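Local coordinates for putative hexose oxidase (Nonomuraea sp. ATCC 39727, PDB 5AWV), which probably oxidises a sugar of glycopeptide antibiotics such as teicoplanin, using an FAD cofactor that it holds covalently, at residues L270-G275 with R378-V383; K373-R378 with A450-E455; E385-M390 with G396-I401; V426-G431 with R446-D451. All coordinates share one frame; numbering follows the deposited sequence.

Contact 1: residues L270-G275 with R378-V383. With N1L (2-amino-2-deoxy-beta-D-glucopyranuronic acid), chain B; MAN (alpha-D-mannopyranose), chain C.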
# COMPACT_ATOMS: atom_id res chain seq x y z
N LEU A 270 5.49 -16.45 -25.77
CA LEU A 270 4.82 -16.36 -24.48
C LEU A 270 4.38 -14.89 -24.13
O LEU A 270 3.24 -14.64 -23.79
CB LEU A 270 5.73 -16.90 -23.36
CG LEU A 270 5.24 -16.74 -21.91
CD1 LEU A 270 3.95 -17.48 -21.66
CD2 LEU A 270 6.25 -17.27 -20.96
N LEU A 271 5.33 -13.98 -24.15
CA LEU A 271 5.04 -12.56 -23.85
C LEU A 271 4.10 -11.93 -24.84
O LEU A 271 3.23 -11.18 -24.39
CB LEU A 271 6.31 -11.74 -23.65
CG LEU A 271 6.88 -11.83 -22.25
CD1 LEU A 271 7.42 -13.22 -21.91
CD2 LEU A 271 7.94 -10.76 -22.13
N ARG A 272 4.14 -12.35 -26.14
CA ARG A 272 3.15 -11.87 -27.08
C ARG A 272 1.79 -12.42 -26.80
O ARG A 272 0.82 -11.69 -26.85
CB ARG A 272 3.51 -12.09 -28.57
CG ARG A 272 4.83 -11.43 -28.94
CD ARG A 272 5.18 -11.70 -30.37
NE ARG A 272 6.60 -11.32 -30.61
CZ ARG A 272 7.09 -11.01 -31.81
NH1 ARG A 272 6.27 -10.98 -32.91
NH2 ARG A 272 8.41 -10.71 -31.91
N ASN A 273 1.70 -13.72 -26.59
CA ASN A 273 0.43 -14.38 -26.25
C ASN A 273 -0.29 -13.66 -25.06
O ASN A 273 -1.46 -13.37 -25.09
CB ASN A 273 0.70 -15.81 -25.78
CG ASN A 273 0.98 -16.81 -26.90
OD1 ASN A 273 1.35 -17.95 -26.62
ND2 ASN A 273 0.87 -16.40 -28.11
N HIS A 274 0.46 -13.54 -23.99
CA HIS A 274 0.02 -12.99 -22.73
C HIS A 274 -0.42 -11.55 -22.91
O HIS A 274 -1.50 -11.21 -22.52
CB HIS A 274 1.13 -13.08 -21.70
CG HIS A 274 0.83 -12.37 -20.41
ND1 HIS A 274 1.22 -11.06 -20.18
CD2 HIS A 274 0.16 -12.77 -19.30
CE1 HIS A 274 0.80 -10.67 -18.99
NE2 HIS A 274 0.20 -11.69 -18.42
N GLY A 275 0.41 -10.74 -23.52
CA GLY A 275 0.10 -9.33 -23.72
C GLY A 275 -1.08 -9.08 -24.59
O GLY A 275 -1.92 -8.22 -24.27
N ARG A 378 10.59 -5.30 -29.74
CA ARG A 378 11.91 -4.81 -29.33
C ARG A 378 12.06 -4.75 -27.84
O ARG A 378 13.10 -5.05 -27.28
CB ARG A 378 12.17 -3.46 -29.96
CG ARG A 378 12.07 -3.51 -31.50
CD ARG A 378 12.42 -2.20 -32.20
NE ARG A 378 13.84 -1.91 -32.09
CZ ARG A 378 14.45 -0.87 -32.65
NH1 ARG A 378 13.78 0.00 -33.43
NH2 ARG A 378 15.75 -0.71 -32.44
N GLN A 379 10.97 -4.48 -27.16
CA GLN A 379 10.93 -4.50 -25.71
C GLN A 379 11.02 -5.89 -25.17
O GLN A 379 11.71 -6.15 -24.21
CB GLN A 379 9.69 -3.76 -25.19
CG GLN A 379 9.76 -2.22 -25.42
CD GLN A 379 8.55 -1.47 -24.90
OE1 GLN A 379 8.68 -0.52 -24.15
NE2 GLN A 379 7.39 -1.88 -25.28
N ILE A 380 10.32 -6.82 -25.83
CA ILE A 380 10.44 -8.19 -25.36
C ILE A 380 11.91 -8.69 -25.53
O ILE A 380 12.40 -9.45 -24.69
CB ILE A 380 9.44 -9.10 -26.08
CG1 ILE A 380 8.01 -8.72 -25.62
CG2 ILE A 380 9.74 -10.54 -25.90
CD1 ILE A 380 6.94 -9.34 -26.42
N GLN A 381 12.52 -8.33 -26.65
CA GLN A 381 13.93 -8.65 -26.89
C GLN A 381 14.80 -8.18 -25.71
O GLN A 381 15.64 -8.91 -25.21
CB GLN A 381 14.40 -8.02 -28.21
CG GLN A 381 15.77 -8.52 -28.72
CD GLN A 381 16.32 -7.78 -29.98
OE1 GLN A 381 16.17 -6.54 -30.11
NE2 GLN A 381 16.98 -8.54 -30.90
N ALA A 382 14.58 -6.92 -25.29
CA ALA A 382 15.33 -6.33 -24.18
C ALA A 382 15.09 -7.05 -22.87
O ALA A 382 16.05 -7.30 -22.13
CB ALA A 382 15.02 -4.86 -24.05
N VAL A 383 13.83 -7.46 -22.61
CA VAL A 383 13.60 -8.24 -21.42
C VAL A 383 14.40 -9.59 -21.45
O VAL A 383 15.04 -10.01 -20.46
CB VAL A 383 12.09 -8.52 -21.24
CG1 VAL A 383 11.85 -9.49 -20.16
CG2 VAL A 383 11.31 -7.21 -20.98
C1 N1L B . 12.88 -0.07 -36.97
C2 N1L B . 12.87 0.99 -38.19
C3 N1L B . 12.36 2.42 -37.68
C4 N1L B . 11.11 2.30 -36.80
C5 N1L B . 11.37 1.25 -35.66
C6 N1L B . 10.22 1.24 -34.62
N2 N1L B . 13.84 1.20 -39.07
O3 N1L B . 12.09 3.11 -38.91
O4 N1L B . 10.93 3.65 -36.24
O5 N1L B . 11.61 -0.12 -36.25
O6B N1L B . 10.59 0.29 -33.58
O6A N1L B . 8.97 0.99 -35.27
C1 MAN C . 21.18 -10.71 -32.09
C2 MAN C . 19.77 -10.98 -31.55
C3 MAN C . 19.68 -10.57 -30.09
C4 MAN C . 20.80 -11.28 -29.29
C5 MAN C . 22.23 -10.93 -29.81
C6 MAN C . 23.35 -11.59 -28.94
O2 MAN C . 19.50 -12.33 -31.63
O3 MAN C . 18.32 -10.90 -29.55
O4 MAN C . 20.64 -10.81 -28.02
O5 MAN C . 22.31 -11.27 -31.23
O6 MAN C . 23.53 -12.99 -29.33

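Contact 2: residues K373-R378 with A450-E455. With N1L (2-amino-2-deoxy-beta-D-glucopyranuronic acid), chain B.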
# COMPACT_ATOMS: atom_id res chain seq x y z
N LYS A 373 -0.88 -1.41 -24.04
CA LYS A 373 -0.78 -2.43 -25.09
C LYS A 373 0.35 -3.33 -24.62
O LYS A 373 1.09 -2.95 -23.70
CB LYS A 373 -0.43 -1.81 -26.41
CG LYS A 373 -1.55 -1.03 -26.98
CD LYS A 373 -1.01 -0.24 -28.16
CE LYS A 373 -1.32 -0.86 -29.49
NZ LYS A 373 -2.31 -0.00 -30.22
N ARG A 374 0.54 -4.48 -25.27
CA ARG A 374 1.70 -5.28 -24.93
C ARG A 374 3.00 -4.60 -25.18
O ARG A 374 3.17 -3.72 -26.08
CB ARG A 374 1.67 -6.63 -25.65
CG ARG A 374 1.94 -6.51 -27.16
CD ARG A 374 2.36 -7.89 -27.62
NE ARG A 374 2.52 -8.11 -29.04
CZ ARG A 374 3.65 -8.02 -29.72
NH1 ARG A 374 4.76 -7.60 -29.14
NH2 ARG A 374 3.64 -8.40 -31.01
N LEU A 375 3.97 -5.07 -24.45
CA LEU A 375 5.35 -4.79 -24.79
C LEU A 375 5.62 -5.09 -26.27
O LEU A 375 5.15 -6.06 -26.82
CB LEU A 375 6.30 -5.61 -23.91
CG LEU A 375 6.41 -5.23 -22.43
CD1 LEU A 375 7.22 -6.26 -21.62
CD2 LEU A 375 7.03 -3.83 -22.19
N THR A 376 6.38 -4.24 -26.92
CA THR A 376 6.64 -4.37 -28.35
C THR A 376 7.66 -5.48 -28.51
O THR A 376 8.28 -6.00 -27.52
CB THR A 376 7.28 -3.08 -28.95
OG1 THR A 376 8.60 -2.94 -28.43
CG2 THR A 376 6.41 -1.89 -28.66
N ASP A 377 7.84 -5.88 -29.76
CA ASP A 377 8.79 -6.92 -30.04
C ASP A 377 10.21 -6.57 -29.60
O ASP A 377 10.89 -7.42 -29.08
CB ASP A 377 8.78 -7.25 -31.54
CG ASP A 377 7.43 -7.79 -32.02
OD1 ASP A 377 6.59 -8.26 -31.18
OD2 ASP A 377 7.18 -7.69 -33.25
N ARG A 378 10.59 -5.30 -29.74
CA ARG A 378 11.91 -4.81 -29.33
C ARG A 378 12.06 -4.75 -27.84
O ARG A 378 13.10 -5.05 -27.28
CB ARG A 378 12.17 -3.46 -29.96
CG ARG A 378 12.07 -3.51 -31.50
CD ARG A 378 12.42 -2.20 -32.20
NE ARG A 378 13.84 -1.91 -32.09
CZ ARG A 378 14.45 -0.87 -32.65
NH1 ARG A 378 13.78 0.00 -33.43
NH2 ARG A 378 15.75 -0.71 -32.44
N ALA A 450 16.15 0.74 -18.58
CA ALA A 450 16.60 1.65 -19.63
C ALA A 450 16.57 0.97 -21.02
O ALA A 450 16.17 1.60 -22.00
CB ALA A 450 18.00 2.18 -19.34
N ASP A 451 16.85 -0.32 -21.08
CA ASP A 451 16.84 -1.02 -22.42
C ASP A 451 15.40 -1.16 -22.88
O ASP A 451 15.03 -0.86 -24.06
CB ASP A 451 17.46 -2.40 -22.35
CG ASP A 451 19.00 -2.36 -22.19
OD1 ASP A 451 19.63 -1.30 -22.26
OD2 ASP A 451 19.56 -3.42 -21.95
N VAL A 452 14.55 -1.57 -21.96
CA VAL A 452 13.13 -1.68 -22.31
C VAL A 452 12.57 -0.36 -22.81
O VAL A 452 11.91 -0.34 -23.83
CB VAL A 452 12.31 -2.24 -21.11
CG1 VAL A 452 10.82 -2.14 -21.35
CG2 VAL A 452 12.69 -3.65 -20.86
N TYR A 453 12.92 0.74 -22.12
CA TYR A 453 12.37 2.05 -22.42
C TYR A 453 13.35 2.91 -23.23
O TYR A 453 13.20 4.14 -23.28
CB TYR A 453 11.87 2.76 -21.13
CG TYR A 453 10.72 1.97 -20.48
CD1 TYR A 453 9.48 1.82 -21.12
CD2 TYR A 453 10.90 1.33 -19.27
CE1 TYR A 453 8.45 1.08 -20.54
CE2 TYR A 453 9.88 0.55 -18.74
CZ TYR A 453 8.69 0.47 -19.36
OH TYR A 453 7.71 -0.32 -18.77
N ALA A 454 14.20 2.26 -24.05
CA ALA A 454 15.30 2.97 -24.74
C ALA A 454 14.83 3.99 -25.76
O ALA A 454 15.45 5.06 -25.92
CB ALA A 454 16.34 2.00 -25.33
N GLU A 455 13.71 3.74 -26.37
CA GLU A 455 13.20 4.65 -27.37
C GLU A 455 12.58 5.95 -26.76
O GLU A 455 12.42 6.93 -27.45
CB GLU A 455 12.19 3.95 -28.28
CG GLU A 455 12.79 2.87 -29.18
CD GLU A 455 11.88 2.51 -30.40
OE1 GLU A 455 10.63 2.68 -30.36
OE2 GLU A 455 12.41 2.05 -31.43
C1 N1L B . 12.88 -0.07 -36.97
C2 N1L B . 12.87 0.99 -38.19
C3 N1L B . 12.36 2.42 -37.68
C4 N1L B . 11.11 2.30 -36.80
C5 N1L B . 11.37 1.25 -35.66
C6 N1L B . 10.22 1.24 -34.62
N2 N1L B . 13.84 1.20 -39.07
O3 N1L B . 12.09 3.11 -38.91
O4 N1L B . 10.93 3.65 -36.24
O5 N1L B . 11.61 -0.12 -36.25
O6B N1L B . 10.59 0.29 -33.58
O6A N1L B . 8.97 0.99 -35.27

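Contact 3: residues E385-M390 with G396-I401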
# COMPACT_ATOMS: atom_id res chain seq x y z
N GLU A 385 17.03 -10.46 -23.13
CA GLU A 385 18.45 -10.22 -23.05
C GLU A 385 18.92 -9.98 -21.63
O GLU A 385 19.87 -10.61 -21.18
CB GLU A 385 18.86 -9.07 -23.99
CG GLU A 385 20.20 -8.34 -23.73
CD GLU A 385 21.41 -9.23 -23.51
OE1 GLU A 385 22.41 -8.78 -22.85
OE2 GLU A 385 21.37 -10.39 -24.01
N ASN A 386 18.26 -9.06 -20.88
CA ASN A 386 18.69 -8.84 -19.53
C ASN A 386 18.37 -9.99 -18.58
O ASN A 386 19.15 -10.33 -17.63
CB ASN A 386 18.12 -7.42 -19.10
CG ASN A 386 18.75 -6.31 -19.84
OD1 ASN A 386 19.81 -5.85 -19.46
ND2 ASN A 386 18.16 -5.84 -20.89
N MET A 387 17.25 -10.68 -18.80
CA MET A 387 16.90 -11.79 -17.91
C MET A 387 17.83 -13.04 -18.09
O MET A 387 17.83 -13.90 -17.23
CB MET A 387 15.44 -12.24 -18.13
CG MET A 387 14.36 -11.33 -17.52
SD MET A 387 14.60 -10.94 -15.78
CE MET A 387 14.55 -12.58 -15.09
N THR A 388 18.47 -13.16 -19.24
CA THR A 388 19.39 -14.25 -19.50
C THR A 388 20.83 -13.89 -19.21
O THR A 388 21.68 -14.76 -19.37
CB THR A 388 19.23 -14.78 -20.95
OG1 THR A 388 19.31 -13.73 -21.92
CG2 THR A 388 17.96 -15.43 -21.08
N HIS A 389 21.10 -12.67 -18.76
CA HIS A 389 22.42 -12.15 -18.40
C HIS A 389 22.42 -11.48 -17.04
O HIS A 389 22.50 -10.27 -16.88
CB HIS A 389 22.94 -11.32 -19.54
CG HIS A 389 23.13 -12.19 -20.76
ND1 HIS A 389 22.26 -12.17 -21.84
CD2 HIS A 389 23.97 -13.24 -20.97
CE1 HIS A 389 22.62 -13.12 -22.70
NE2 HIS A 389 23.67 -13.77 -22.20
N MET A 390 22.26 -12.34 -16.06
CA MET A 390 22.12 -11.92 -14.66
C MET A 390 23.09 -12.66 -13.75
O MET A 390 22.73 -13.17 -12.69
CB MET A 390 20.62 -12.02 -14.24
CG MET A 390 19.97 -13.36 -14.16
SD MET A 390 18.13 -13.10 -14.17
CE MET A 390 17.93 -12.75 -12.47
N GLY A 396 16.25 -11.41 -9.75
CA GLY A 396 15.89 -10.43 -10.71
C GLY A 396 14.65 -10.94 -11.41
O GLY A 396 14.53 -12.17 -11.68
N ALA A 397 13.70 -10.03 -11.69
CA ALA A 397 12.45 -10.44 -12.31
C ALA A 397 11.73 -9.30 -13.04
O ALA A 397 11.96 -8.08 -12.74
CB ALA A 397 11.55 -11.10 -11.29
N VAL A 398 10.91 -9.69 -14.02
CA VAL A 398 9.88 -8.81 -14.60
C VAL A 398 8.54 -9.44 -14.29
O VAL A 398 8.31 -10.63 -14.64
CB VAL A 398 10.03 -8.67 -16.10
CG1 VAL A 398 8.89 -7.81 -16.69
CG2 VAL A 398 11.39 -8.07 -16.38
N TRP A 399 7.66 -8.70 -13.62
CA TRP A 399 6.29 -9.15 -13.34
C TRP A 399 5.30 -8.31 -14.17
O TRP A 399 5.43 -7.07 -14.19
CB TRP A 399 5.92 -8.98 -11.85
CG TRP A 399 6.68 -9.80 -10.91
CD1 TRP A 399 7.76 -10.60 -11.17
CD2 TRP A 399 6.43 -9.92 -9.50
NE1 TRP A 399 8.19 -11.19 -10.03
CE2 TRP A 399 7.38 -10.80 -8.99
CE3 TRP A 399 5.45 -9.39 -8.65
CZ2 TRP A 399 7.42 -11.14 -7.63
CZ3 TRP A 399 5.47 -9.74 -7.29
CH2 TRP A 399 6.46 -10.59 -6.80
N LEU A 400 4.37 -8.98 -14.83
CA LEU A 400 3.38 -8.35 -15.67
C LEU A 400 2.06 -8.65 -14.96
O LEU A 400 1.63 -9.81 -14.87
CB LEU A 400 3.44 -8.91 -17.05
CG LEU A 400 4.73 -8.57 -17.85
CD1 LEU A 400 5.18 -9.73 -18.69
CD2 LEU A 400 4.48 -7.37 -18.73
N ILE A 401 1.48 -7.63 -14.31
CA ILE A 401 0.39 -7.81 -13.35
C ILE A 401 -0.89 -7.37 -14.00
O ILE A 401 -0.95 -6.21 -14.49
CB ILE A 401 0.70 -6.92 -12.11
CG1 ILE A 401 2.12 -7.22 -11.51
CG2 ILE A 401 -0.31 -7.08 -11.01
CD1 ILE A 401 2.55 -6.11 -10.53

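Contact 4: residues V426-G431 with R446-D451. With N1L (2-amino-2-deoxy-beta-D-glucopyranuronic acid), chain D; T55 (8-methylnonanoic acid), chain Z.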
# COMPACT_ATOMS: atom_id res chain seq x y z
N VAL A 426 3.54 -3.17 -14.98
CA VAL A 426 4.81 -3.97 -15.12
C VAL A 426 5.83 -3.55 -14.10
O VAL A 426 6.20 -2.36 -14.06
CB VAL A 426 5.31 -4.04 -16.61
CG1 VAL A 426 5.48 -2.70 -17.23
CG2 VAL A 426 6.71 -4.73 -16.70
N ASN A 427 6.39 -4.51 -13.37
CA ASN A 427 7.42 -4.27 -12.44
C ASN A 427 8.74 -4.93 -12.84
O ASN A 427 8.77 -6.04 -13.40
CB ASN A 427 7.03 -4.73 -11.03
CG ASN A 427 6.00 -3.79 -10.37
OD1 ASN A 427 5.69 -2.74 -10.91
ND2 ASN A 427 5.49 -4.18 -9.25
N TYR A 428 9.79 -4.22 -12.55
CA TYR A 428 11.20 -4.59 -12.80
C TYR A 428 11.90 -4.60 -11.48
O TYR A 428 12.15 -3.55 -10.87
CB TYR A 428 11.80 -3.62 -13.84
CG TYR A 428 10.99 -3.42 -15.13
CD1 TYR A 428 10.01 -2.46 -15.20
CD2 TYR A 428 11.20 -4.20 -16.28
CE1 TYR A 428 9.29 -2.23 -16.33
CE2 TYR A 428 10.47 -3.97 -17.43
CZ TYR A 428 9.51 -2.99 -17.45
OH TYR A 428 8.76 -2.80 -18.57
N ILE A 429 12.24 -5.81 -11.00
CA ILE A 429 12.56 -6.10 -9.62
C ILE A 429 13.93 -6.72 -9.45
O ILE A 429 14.31 -7.56 -10.24
CB ILE A 429 11.57 -7.09 -9.02
CG1 ILE A 429 10.15 -6.54 -9.13
CG2 ILE A 429 11.80 -7.33 -7.51
CD1 ILE A 429 9.11 -7.62 -9.04
N THR A 430 14.70 -6.24 -8.49
CA THR A 430 15.88 -7.02 -8.05
C THR A 430 16.00 -6.90 -6.55
O THR A 430 15.60 -5.91 -5.95
CB THR A 430 17.17 -6.51 -8.81
OG1 THR A 430 18.31 -7.35 -8.48
CG2 THR A 430 17.54 -5.07 -8.41
N GLY A 431 16.55 -7.94 -5.93
CA GLY A 431 16.75 -8.01 -4.49
C GLY A 431 18.13 -8.66 -4.20
O GLY A 431 18.63 -9.45 -5.02
N ARG A 446 18.54 -1.25 -13.53
CA ARG A 446 18.55 -0.03 -14.26
C ARG A 446 18.86 -0.25 -15.73
O ARG A 446 18.27 0.41 -16.58
CB ARG A 446 19.48 1.04 -13.67
CG ARG A 446 19.02 1.52 -12.32
CD ARG A 446 20.11 2.25 -11.58
NE ARG A 446 19.53 2.96 -10.45
CZ ARG A 446 20.20 3.41 -9.40
NH1 ARG A 446 21.52 3.26 -9.31
NH2 ARG A 446 19.55 4.04 -8.44
N LYS A 447 19.71 -1.22 -16.04
CA LYS A 447 19.98 -1.50 -17.47
C LYS A 447 18.72 -2.12 -18.08
O LYS A 447 18.36 -1.76 -19.15
CB LYS A 447 21.24 -2.41 -17.66
CG LYS A 447 21.59 -2.69 -19.10
CD LYS A 447 22.76 -3.69 -19.24
CE LYS A 447 23.01 -3.93 -20.74
NZ LYS A 447 22.06 -4.98 -21.24
N LEU A 448 18.13 -3.10 -17.40
CA LEU A 448 16.88 -3.75 -17.84
C LEU A 448 15.81 -2.70 -18.19
O LEU A 448 15.23 -2.69 -19.31
CB LEU A 448 16.40 -4.68 -16.76
CG LEU A 448 14.94 -5.17 -16.83
CD1 LEU A 448 14.71 -5.97 -18.08
CD2 LEU A 448 14.67 -6.03 -15.61
N TYR A 449 15.66 -1.71 -17.28
CA TYR A 449 14.62 -0.71 -17.44
C TYR A 449 14.92 0.21 -18.55
O TYR A 449 14.09 0.39 -19.40
CB TYR A 449 14.44 0.04 -16.11
CG TYR A 449 13.21 0.89 -15.97
CD1 TYR A 449 12.04 0.32 -15.48
CD2 TYR A 449 13.31 2.27 -16.04
CE1 TYR A 449 10.94 1.10 -15.14
CE2 TYR A 449 12.22 3.08 -15.73
CZ TYR A 449 11.02 2.48 -15.30
OH TYR A 449 9.93 3.27 -15.00
N ALA A 450 16.15 0.74 -18.58
CA ALA A 450 16.60 1.65 -19.63
C ALA A 450 16.57 0.97 -21.02
O ALA A 450 16.17 1.60 -22.00
CB ALA A 450 18.00 2.18 -19.34
N ASP A 451 16.85 -0.32 -21.08
CA ASP A 451 16.84 -1.02 -22.42
C ASP A 451 15.40 -1.16 -22.88
O ASP A 451 15.03 -0.86 -24.06
CB ASP A 451 17.46 -2.40 -22.35
CG ASP A 451 19.00 -2.36 -22.19
OD1 ASP A 451 19.63 -1.30 -22.26
OD2 ASP A 451 19.56 -3.42 -21.95
C1 N1L D . 5.97 -7.63 -3.59
C2 N1L D . 7.29 -7.17 -4.39
C3 N1L D . 7.25 -5.70 -4.83
C4 N1L D . 5.99 -5.51 -5.65
C5 N1L D . 4.75 -5.72 -4.73
C6 N1L D . 3.41 -5.42 -5.44
N2 N1L D . 8.53 -7.37 -3.63
O3 N1L D . 8.42 -5.35 -5.71
O4 N1L D . 5.97 -4.16 -6.33
O5 N1L D . 4.71 -7.14 -4.29
O6B N1L D . 2.83 -6.53 -6.11
O6A N1L D . 3.58 -4.51 -6.45
CAD T55 Z . 17.62 -11.87 -3.54
CAE T55 Z . 17.01 -12.09 -2.18
CAG T55 Z . 15.49 -12.18 -2.29
CAH T55 Z . 14.91 -10.83 -2.70
CAI T55 Z . 13.42 -10.94 -3.02
CAJ T55 Z . 12.85 -9.57 -3.41
CAK T55 Z . 11.35 -9.63 -3.25
CAL T55 Z . 10.69 -8.25 -3.40
CAF T55 Z . 17.59 -13.37 -1.62
C T55 Z . 9.17 -8.44 -3.36
O T55 Z . 8.63 -9.56 -3.17

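Contact 1: residues L270-G275 with R378-V383
Leu271 and Ile380 carry the packing between helices 264-280 and 377-387, two neighbours covering one side of the seven-stranded antiparallel sheet in a fold of the oxygen-dependent, FAD-linked oxidoreductase family. The join is apolar and buried, with no hydrogen bond between the two segments. The two side chains run antiparallel past one another: CD1 of Ile380 lies 3.7 Å from CB of Leu271, while CD2 of Leu271 lies 4.0 Å from CG1 of Ile380. With CG1 beside the backbone N and chi2 at 169°, the Ile380 branch extends far enough to bring the same CD1 within 3.9 Å of Arg272 CG. The hydrocarbon part of Arg272 thus packs on isoleucine. Its guanidinium passes beyond, where NH1 and NH2 donate to the backbones of bound glycopeptides.

The polar contacts reach outward to the ligand. Gln381 gives a weak hydrogen bond from NE2 to O3 of the mannose (3.0 Å). Arg378 bends at chi3 (70°); its NH2 donates to the backbone of the bound glycopeptide, and at the guanidinium edge its NH1 donates to O6B of the 2-aminoglucuronic acid over 3.2 Å with an N-H...O angle of 159°.

Contact 2: residues K373-R378 with A450-E455
Arg378 and Glu455 meet where the start of helix 377-387 approaches the residues after Val452 of helix 438-452, two helices packed on the antiparallel sheet of this FAD-linked oxidase fold. Their interaction is electrostatic. Glu455 OE2 sits over one face of the guanidinium, 3.2 Å from Arg378 NH1, so that no N-H is aimed at it; the side chains cross at about a right angle and the two flat groups stand 78° apart. The edge of the same guanidinium serves the bound glycopeptide, with NH1 turned to the uronic acid and NH2 to the peptide backbone. Since O6B of that sugar is also 3.3 Å from Glu455 OE2, the arginine probably offsets the repulsion between two acids, or one of them may carry a proton.

Apolar packing is slighter and lies deeper: Leu375 CD2 is 4.2 Å from Val452 CG1, and both residues also touch Tyr428 on strand 424-432. The same methyl, Val452 CG1, sits over the centre of the Tyr453 ring face, 3.8 Å above its plane.

Hydrogen bonds shape the approach to the helix. Thr376 is the N-cap of helix 377-387; its OG1 accepts from Gln379 N, just past the segment. Two residues before the cap, Arg374 NH1 donates in the carbonyl plane to Leu375 O, at 2.8 Å.

Contact 3: residues E385-M390 with G396-I401
Met387 and Met390 both press their terminal methyls on the backbone of Gly396, at the end of helix 377-387 and just after it. Met387 CE lies 3.4 Å from Gly396 O, and Met390 CE comes within 3.5 Å of Gly396 N; the Met390 methyl occupies the side of Gly396 on which a side chain would stand. The Met387 chain is curled at chi2 (-51°) and chi3 (-61°), which turns its sulfur along the strand to 4.3 Å from Val398 CG2 and its methyl back toward the glycine.

Around this first shell, Trp444 of helix 438-452 packs on both methionines, and Asn299 of the adjoining loop bonds to Gly396 N as well as touching Met390. The chain leaving the helix is held by His389, whose ND1 donates to Glu385 O over 2.9 Å, and by Trp444 NE1, which bonds to Asn386 O. Helix 377-387 here leads into strand 395-402 and completes a split beta-alpha-beta unit, since strand 424-432 lies between 363-371 and the parallel strand 395-402.

With no hydrogen bond crossing between them, the two segments meet mainly by van der Waals packing, through flexible thioether chains moulded to a strand whose backbone is bonded to its neighbours from Ala397 to Leu400, and to Asn299 at Gly396.

Contact 4: residues V426-G431 with R446-D451
The distinctive feature of this contact is an offset edge-to-face pair, Tyr428 and Tyr449: the edge of Tyr449 is directed at the face of Tyr428, with centroids 5.3 Å apart and ring planes at 89°. It fixes helix 438-452 on strand 424-432 of the seven-stranded antiparallel sheet that also lines the sugar pocket. The closest carbons are Tyr449 CD1 and Tyr428 CD1, 3.5 Å apart. Tyr449 reaches the strand because its CG is anti to the backbone N (chi1 -166°), which swings the ring out beside the helix.

Leu448 adds the other part of the packing, its CG lying 3.9 Å from Tyr428 CD2, so adjacent helix residues meet CD1 and CD2, the two ring carbons beside CG, of Tyr428. The hydroxyls of both buried tyrosines have partners: Tyr428 OH pairs with Tyr453 OH, and Tyr449 OH bonds to Ala368 O on the next strand, while Lys367 makes a cation-pi contact with the Tyr449 ring. On the helix itself, Lys447 NZ and Asp451 OD2 form a salt bridge one turn apart (3.0 Å).

Asn427 and Ile429 leave the strand on the side away from the helix. Asn427 belongs to the pocket of the second 2-aminoglucuronic acid, and Ile429 CG1 lies 4.0 Å from its O3.

How the contacts relate
Contacts 1, 3 and 4 are buried, whereas contact 2 runs from a covered leucine-valine touch to an exposed glutamate. Contacts 1, 2 and 3 share helix 377-387, held in turn by a neighbouring helix, the end of another and a strand; contacts 2 and 4 share helix 438-452. Contacts 3 and 4 join these two helices to adjacent strands of one sheet, paired by backbone bonds such as Ala397 O to Ile429 N. Chemistry follows depth: methionine and aromatic packing against the sheet, aliphatic packing between helices, and charge at the outer end, where contacts 1 and 2 meet the same uronic acid. Asn386 and Asp451 link the two helices directly.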